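Local coordinates for putative lipoprotein LppA (Mycobacterium tuberculosis, PDB 2V7S) that is of unknown function but is a putative membrane-attached lipoprotein of a family confined to pathogenic mycobacteria, at residues V138-S151 / Y162-L174. Residues are numbered along the deposited sequence; the frame is centred on the assembly and turned at random.
Sequences VREEAAKYGATTES and YDVQGNGYEFRLL
Tyr-162 swings CG to the far side of its CA–CB bond from its own amide nitrogen (chi1 177°), which brings its hydroxyl to Glu-150, whose CG lies beside its own N and whose chain then runs extended. Glu-150 OE2 arrives at the ring edge and accepts from Tyr-162 OH, carboxylate and ring planes 86° apart; the modelled 2.4 Å is very short, and the exact length doubtful. Arg-139 CB rests against the same hydroxyl. Deeper in, Ala-142 CB sits over one face of Phe-171, 3.7 Å from the ring centroid, and presses on Val-164 CG1 at a tight 3.5 Å. Tyr-145 completes an aromatic cluster: its CB lies over the centre of the Tyr-169 ring and its CD1 meets the edge of Phe-171, while its OH bonds to Thr-69 of helix 59-80. Gly-146, with positive phi, closes a Schellman motif, and Asn-167 ND2 from the type I' hairpin turn gives a nearly straight 2.8 Å bond to Tyr-145 O. The chain then joins the sheet antiparallel as strand 149-151, outermost within this chain, through a classic beta bulge in which Thr-148 and Thr-149 face Gln-165. Apolar contacts thus set the helix-to-sheet spacing, while the Asn-167 amide and the strand bonds direct the connecting chain.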
# COMPACT_ATOMS: atom_id res chain seq x y z
N VAL A 138 17.59 28.74 12.82
CA VAL A 138 16.98 27.42 12.52
C VAL A 138 16.37 27.47 11.12
O VAL A 138 16.57 26.55 10.31
CB VAL A 138 15.90 26.99 13.57
CG1 VAL A 138 15.25 25.67 13.17
CG2 VAL A 138 16.49 26.84 14.97
N ARG A 139 15.64 28.55 10.82
CA ARG A 139 15.04 28.71 9.51
C ARG A 139 16.06 28.66 8.39
O ARG A 139 15.83 27.97 7.40
CB ARG A 139 14.25 30.02 9.43
CG ARG A 139 13.52 30.21 8.10
CD ARG A 139 12.96 31.61 7.97
NE ARG A 139 14.02 32.61 7.84
CZ ARG A 139 14.77 32.77 6.75
NH1 ARG A 139 15.70 33.71 6.73
NH2 ARG A 139 14.61 31.97 5.69
N GLU A 140 17.17 29.38 8.54
CA GLU A 140 18.23 29.38 7.52
C GLU A 140 18.78 27.99 7.26
O GLU A 140 18.98 27.62 6.09
CB GLU A 140 19.35 30.32 7.92
CG GLU A 140 19.01 31.79 7.73
CD GLU A 140 20.10 32.70 8.21
OE1 GLU A 140 21.12 32.19 8.75
OE2 GLU A 140 19.96 33.92 8.04
N GLU A 141 19.01 27.21 8.32
CA GLU A 141 19.61 25.88 8.15
C GLU A 141 18.58 24.89 7.65
O GLU A 141 18.88 24.08 6.76
CB GLU A 141 20.27 25.39 9.45
CG GLU A 141 21.38 26.35 9.99
CD GLU A 141 22.62 26.46 9.10
OE1 GLU A 141 22.87 25.56 8.28
OE2 GLU A 141 23.38 27.45 9.24
N ALA A 142 17.36 24.96 8.18
CA ALA A 142 16.28 24.08 7.70
C ALA A 142 16.03 24.24 6.20
O ALA A 142 15.75 23.26 5.51
CB ALA A 142 14.99 24.32 8.48
N ALA A 143 16.13 25.47 5.69
CA ALA A 143 15.85 25.72 4.27
C ALA A 143 16.81 24.92 3.38
O ALA A 143 16.46 24.54 2.25
CB ALA A 143 15.93 27.22 3.94
N LYS A 144 18.00 24.62 3.90
CA LYS A 144 19.02 23.93 3.08
C LYS A 144 18.58 22.49 2.84
O LYS A 144 19.09 21.82 1.96
CB LYS A 144 20.39 23.92 3.78
CG LYS A 144 21.10 25.26 3.94
CD LYS A 144 22.27 25.06 4.94
CE LYS A 144 23.16 26.30 5.11
NZ LYS A 144 24.25 26.03 6.09
N TYR A 145 17.67 22.01 3.72
CA TYR A 145 17.09 20.67 3.64
C TYR A 145 15.69 20.61 2.95
O TYR A 145 15.07 19.54 2.85
CB TYR A 145 17.03 20.04 5.05
CG TYR A 145 18.41 19.65 5.55
CD1 TYR A 145 19.19 20.57 6.24
CD2 TYR A 145 18.92 18.37 5.31
CE1 TYR A 145 20.47 20.25 6.68
CE2 TYR A 145 20.19 18.01 5.78
CZ TYR A 145 20.95 18.95 6.46
OH TYR A 145 22.20 18.64 6.89
N GLY A 146 15.23 21.78 2.47
CA GLY A 146 13.88 21.92 1.91
C GLY A 146 12.75 22.04 2.92
O GLY A 146 11.58 21.94 2.57
N ALA A 147 13.10 22.26 4.19
CA ALA A 147 12.11 22.53 5.21
C ALA A 147 11.86 24.05 5.32
O ALA A 147 12.70 24.80 5.82
CB ALA A 147 12.56 21.91 6.55
N THR A 148 10.71 24.50 4.81
CA THR A 148 10.40 25.93 4.77
C THR A 148 8.98 26.30 5.24
O THR A 148 8.57 27.47 5.18
CB THR A 148 10.64 26.51 3.33
OG1 THR A 148 9.85 25.78 2.38
CG2 THR A 148 12.13 26.37 2.92
N THR A 149 8.20 25.32 5.66
CA THR A 149 6.84 25.61 6.09
C THR A 149 6.90 25.84 7.61
O THR A 149 7.23 24.92 8.36
CB THR A 149 5.87 24.45 5.72
OG1 THR A 149 5.99 24.17 4.32
CG2 THR A 149 4.39 24.82 6.06
N GLU A 150 6.56 27.05 8.03
CA GLU A 150 6.80 27.52 9.39
C GLU A 150 5.56 27.39 10.23
O GLU A 150 4.45 27.51 9.69
CB GLU A 150 7.21 29.00 9.40
CG GLU A 150 8.65 29.28 8.99
CD GLU A 150 9.07 30.70 9.33
OE1 GLU A 150 8.20 31.59 9.34
OE2 GLU A 150 10.26 30.93 9.62
N SER A 151 5.74 27.17 11.54
CA SER A 151 4.64 27.30 12.53
C SER A 151 5.12 27.54 13.98
O SER A 151 6.31 27.42 14.28
CB SER A 151 3.64 26.12 12.47
OG SER A 151 4.25 24.90 12.85
N TYR A 162 9.07 27.17 17.83
CA TYR A 162 9.30 27.47 16.43
C TYR A 162 9.49 26.15 15.73
O TYR A 162 10.41 25.39 16.06
CB TYR A 162 10.53 28.38 16.20
CG TYR A 162 10.76 28.62 14.73
CD1 TYR A 162 11.77 27.94 14.06
CD2 TYR A 162 9.94 29.48 13.99
CE1 TYR A 162 11.98 28.11 12.70
CE2 TYR A 162 10.15 29.67 12.61
CZ TYR A 162 11.18 28.98 11.99
OH TYR A 162 11.42 29.09 10.64
N ASP A 163 8.65 25.88 14.74
CA ASP A 163 8.75 24.59 14.06
C ASP A 163 8.75 24.88 12.55
O ASP A 163 7.97 25.72 12.08
CB ASP A 163 7.55 23.73 14.48
CG ASP A 163 7.63 22.29 13.99
OD1 ASP A 163 7.29 22.05 12.82
OD2 ASP A 163 8.00 21.40 14.79
N VAL A 164 9.66 24.25 11.81
CA VAL A 164 9.71 24.39 10.35
C VAL A 164 9.91 23.00 9.72
O VAL A 164 10.79 22.20 10.17
CB VAL A 164 10.74 25.49 9.88
CG1 VAL A 164 12.17 25.17 10.29
CG2 VAL A 164 10.65 25.75 8.34
N GLN A 165 9.05 22.70 8.74
CA GLN A 165 9.03 21.38 8.11
C GLN A 165 8.96 21.49 6.60
O GLN A 165 8.60 22.51 6.04
CB GLN A 165 7.79 20.58 8.53
CG GLN A 165 7.50 20.49 9.98
CD GLN A 165 6.15 19.85 10.21
OE1 GLN A 165 5.56 19.29 9.27
NE2 GLN A 165 5.65 19.91 11.44
N GLY A 166 9.30 20.38 5.95
CA GLY A 166 9.22 20.30 4.51
C GLY A 166 10.17 19.21 4.06
O GLY A 166 11.21 18.99 4.70
N ASN A 167 9.82 18.55 2.96
CA ASN A 167 10.69 17.58 2.33
C ASN A 167 10.90 16.40 3.28
O ASN A 167 11.88 15.65 3.18
CB ASN A 167 12.00 18.27 1.94
CG ASN A 167 12.83 17.48 0.91
OD1 ASN A 167 12.29 16.78 0.05
ND2 ASN A 167 14.16 17.65 0.98
N GLY A 168 9.95 16.20 4.18
CA GLY A 168 10.07 15.13 5.17
C GLY A 168 10.98 15.42 6.37
O GLY A 168 11.12 14.55 7.24
N TYR A 169 11.53 16.64 6.44
CA TYR A 169 12.29 17.09 7.64
C TYR A 169 11.44 17.93 8.56
O TYR A 169 10.40 18.52 8.14
CB TYR A 169 13.56 17.88 7.26
CG TYR A 169 14.55 17.06 6.47
CD1 TYR A 169 14.32 16.80 5.10
CD2 TYR A 169 15.71 16.54 7.07
CE1 TYR A 169 15.21 16.06 4.35
CE2 TYR A 169 16.60 15.76 6.32
CZ TYR A 169 16.32 15.53 4.97
OH TYR A 169 17.16 14.80 4.19
N GLU A 170 11.86 17.97 9.84
CA GLU A 170 11.19 18.83 10.81
C GLU A 170 12.26 19.34 11.78
O GLU A 170 12.98 18.55 12.33
CB GLU A 170 10.03 18.11 11.54
CG GLU A 170 9.33 19.02 12.64
CD GLU A 170 8.19 18.34 13.43
OE1 GLU A 170 7.92 17.13 13.24
OE2 GLU A 170 7.53 19.02 14.25
N PHE A 171 12.36 20.66 11.93
CA PHE A 171 13.31 21.30 12.85
C PHE A 171 12.49 21.99 13.88
O PHE A 171 11.62 22.78 13.53
CB PHE A 171 14.18 22.33 12.12
CG PHE A 171 15.13 21.73 11.09
CD1 PHE A 171 14.64 21.13 9.93
CD2 PHE A 171 16.51 21.80 11.27
CE1 PHE A 171 15.52 20.59 8.98
CE2 PHE A 171 17.38 21.25 10.33
CZ PHE A 171 16.89 20.65 9.19
N ARG A 172 12.78 21.76 15.17
CA ARG A 172 11.96 22.36 16.22
C ARG A 172 12.81 22.90 17.37
O ARG A 172 13.62 22.17 17.96
CB ARG A 172 10.97 21.34 16.78
CG ARG A 172 9.85 22.02 17.57
CD ARG A 172 8.85 21.02 18.10
NE ARG A 172 7.74 21.71 18.75
CZ ARG A 172 6.75 21.10 19.39
NH1 ARG A 172 5.79 21.83 19.94
NH2 ARG A 172 6.73 19.77 19.49
N LEU A 173 12.58 24.17 17.66
CA LEU A 173 13.16 24.84 18.78
C LEU A 173 12.00 25.10 19.74
O LEU A 173 11.11 25.89 19.45
CB LEU A 173 13.81 26.16 18.31
CG LEU A 173 14.53 27.06 19.31
CD1 LEU A 173 15.81 26.36 19.73
CD2 LEU A 173 14.86 28.43 18.67
N LEU A 174 12.00 24.40 20.88
CA LEU A 174 10.92 24.47 21.81
C LEU A 174 11.43 24.84 23.19
O LEU A 174 12.41 24.28 23.65
CB LEU A 174 10.19 23.12 21.88
CG LEU A 174 9.09 22.93 22.94
CD1 LEU A 174 7.87 23.78 22.67
CD2 LEU A 174 8.69 21.46 22.99
O HOH W 1 8.53 23.63 2.97
O HOH W 2 5.69 23.72 10.77